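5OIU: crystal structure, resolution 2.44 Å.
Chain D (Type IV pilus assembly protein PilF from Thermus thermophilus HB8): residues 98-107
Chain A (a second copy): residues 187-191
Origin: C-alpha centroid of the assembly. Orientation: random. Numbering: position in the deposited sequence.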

# COMPACT_ATOMS: atom_id res chain seq x y z
N THR D 98 -18.68 25.89 -16.74
CA THR D 98 -19.94 26.10 -16.03
C THR D 98 -19.69 26.00 -14.54
O THR D 98 -18.77 25.31 -14.09
CB THR D 98 -21.02 25.09 -16.43
OG1 THR D 98 -20.54 23.76 -16.21
CG2 THR D 98 -21.44 25.29 -17.87
N LEU D 99 -20.53 26.68 -13.77
CA LEU D 99 -20.36 26.82 -12.34
C LEU D 99 -21.68 27.13 -11.66
O LEU D 99 -22.36 28.11 -12.01
CB LEU D 99 -19.35 27.91 -12.06
CG LEU D 99 -19.18 28.20 -10.58
CD1 LEU D 99 -17.91 27.52 -10.05
CD2 LEU D 99 -19.13 29.71 -10.48
N PRO D 100 -22.07 26.33 -10.67
CA PRO D 100 -23.35 26.56 -9.97
C PRO D 100 -23.31 27.85 -9.15
O PRO D 100 -22.36 28.09 -8.40
CB PRO D 100 -23.48 25.33 -9.05
CG PRO D 100 -22.40 24.35 -9.50
CD PRO D 100 -21.34 25.15 -10.17
N THR D 101 -24.35 28.66 -9.28
CA THR D 101 -24.56 29.79 -8.37
C THR D 101 -25.93 29.64 -7.72
O THR D 101 -26.68 28.72 -8.02
CB THR D 101 -24.49 31.14 -9.09
OG1 THR D 101 -25.71 31.37 -9.80
CG2 THR D 101 -23.34 31.17 -10.05
N VAL D 102 -26.24 30.57 -6.82
CA VAL D 102 -27.50 30.52 -6.09
C VAL D 102 -28.67 30.63 -7.04
O VAL D 102 -29.78 30.23 -6.69
CB VAL D 102 -27.61 31.63 -5.01
CG1 VAL D 102 -26.63 31.38 -3.86
CG2 VAL D 102 -27.42 33.01 -5.64
N TYR D 103 -28.46 31.15 -8.25
CA TYR D 103 -29.55 31.38 -9.17
C TYR D 103 -29.53 30.42 -10.35
O TYR D 103 -30.29 30.61 -11.31
CB TYR D 103 -29.51 32.81 -9.66
CG TYR D 103 -29.74 33.81 -8.56
CD1 TYR D 103 -30.72 33.62 -7.61
CD2 TYR D 103 -28.97 34.96 -8.48
CE1 TYR D 103 -30.94 34.55 -6.61
CE2 TYR D 103 -29.18 35.89 -7.49
CZ TYR D 103 -30.16 35.69 -6.56
OH TYR D 103 -30.34 36.65 -5.58
N GLY D 104 -28.70 29.37 -10.29
CA GLY D 104 -28.50 28.42 -11.37
C GLY D 104 -27.09 28.50 -11.94
O GLY D 104 -26.21 29.20 -11.44
N GLU D 105 -26.89 27.76 -13.03
CA GLU D 105 -25.56 27.65 -13.60
C GLU D 105 -25.15 28.91 -14.36
O GLU D 105 -25.92 29.45 -15.16
CB GLU D 105 -25.48 26.45 -14.52
CG GLU D 105 -25.56 25.14 -13.74
CD GLU D 105 -25.41 23.95 -14.63
OE1 GLU D 105 -26.40 23.61 -15.32
OE2 GLU D 105 -24.31 23.37 -14.67
N LYS D 106 -23.93 29.37 -14.10
CA LYS D 106 -23.29 30.43 -14.86
C LYS D 106 -22.30 29.80 -15.82
O LYS D 106 -21.63 28.82 -15.49
CB LYS D 106 -22.57 31.42 -13.93
CG LYS D 106 -21.52 32.28 -14.65
CD LYS D 106 -20.96 33.44 -13.83
CE LYS D 106 -20.19 34.35 -14.78
NZ LYS D 106 -19.42 35.45 -14.17
N ALA D 107 -22.21 30.35 -17.03
CA ALA D 107 -21.29 29.85 -18.04
C ALA D 107 -20.36 30.97 -18.50
O ALA D 107 -20.81 32.09 -18.77
CB ALA D 107 -22.05 29.28 -19.24
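Chain A 187-191: INQTQ

Chain A crosses chain D at the end of a β hairpin. In chain D, strands 98-101 and 104-107 are joined by a type I turn from Thr D101 to Gly D104, and residues 188-191 of chain A are also extended, with phi between -96° and -126° and psi between 126° and 136°. The N-to-C direction of this strand makes an angle of 82° with that of strand 98-101, and the two axes approach to 5.7 Å. Strands so nearly perpendicular cannot pair along their length, so the backbones meet closely at one place, where the CA atoms of Thr D101 and Thr A190 lie 4.4 Å apart.

Ile A187 precedes the strand and stays clear of the hairpin. Asn A188, chi1 m, brings its ND2 to 3.4 Å from NZ of Lys D106, whose all-t side chain reaches out from the second hairpin strand. Both atoms are donors, so they merely pack together, and each finds hydrogen bonding elsewhere in the structure.

Gln A189 contributes chiefly through its backbone: its O accepts a hydrogen bond from N of Val D102 at 2.9 Å, with an N-H...O angle of 148°. The same carbonyl O lies 3.2 Å from CB of Thr D101. CB of Gln A189 makes a looser apolar contact with CG1 of Val D102 at 4.4 Å.

Thr A190, chi1 m, suits the crossing because a short hydroxyl side chain can reach a nearby backbone carbonyl. Its OG1 donates to O of Pro D100 at 2.8 Å, and proline, lacking an amide hydrogen, still offers this acceptor. The same OG1 lies 3.8 Å from CD2 of Leu D99. Gln A191 continues the strand beyond the close contacts; its side chain comes no nearer than 5.1 Å, from its CB to CG1 of Val D102.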

# COMPACT_ATOMS: atom_id res chain seq x y z
N ILE A 187 -23.18 40.72 -7.68
CA ILE A 187 -22.08 39.79 -7.58
C ILE A 187 -22.64 38.38 -7.74
O ILE A 187 -23.84 38.13 -7.58
CB ILE A 187 -21.27 39.95 -6.27
CG1 ILE A 187 -21.96 39.29 -5.09
CG2 ILE A 187 -21.04 41.44 -5.93
CD1 ILE A 187 -21.30 39.66 -3.78
N ASN A 188 -21.76 37.46 -8.13
CA ASN A 188 -22.10 36.06 -8.34
C ASN A 188 -21.76 35.27 -7.09
O ASN A 188 -20.62 35.33 -6.60
CB ASN A 188 -21.33 35.53 -9.56
CG ASN A 188 -21.76 36.20 -10.87
OD1 ASN A 188 -22.90 36.06 -11.31
ND2 ASN A 188 -20.85 36.94 -11.48
N GLN A 189 -22.73 34.52 -6.55
CA GLN A 189 -22.54 33.82 -5.29
C GLN A 189 -22.75 32.32 -5.45
O GLN A 189 -23.75 31.88 -6.02
CB GLN A 189 -23.47 34.39 -4.21
CG GLN A 189 -23.07 35.79 -3.86
CD GLN A 189 -24.01 36.47 -2.92
OE1 GLN A 189 -25.05 37.00 -3.34
NE2 GLN A 189 -23.66 36.48 -1.64
N THR A 190 -21.80 31.53 -4.92
CA THR A 190 -21.79 30.07 -4.95
C THR A 190 -21.64 29.52 -3.53
O THR A 190 -20.80 29.99 -2.76
CB THR A 190 -20.64 29.57 -5.81
OG1 THR A 190 -20.82 30.06 -7.14
CG2 THR A 190 -20.55 28.02 -5.80
N GLN A 191 -22.44 28.50 -3.22
CA GLN A 191 -22.51 27.92 -1.88
C GLN A 191 -21.79 26.58 -1.83
O GLN A 191 -22.03 25.72 -2.69
CB GLN A 191 -23.97 27.73 -1.46
CG GLN A 191 -24.14 27.30 -0.01
CD GLN A 191 -25.49 27.70 0.55
OE1 GLN A 191 -25.76 28.88 0.81
NE2 GLN A 191 -26.37 26.72 0.71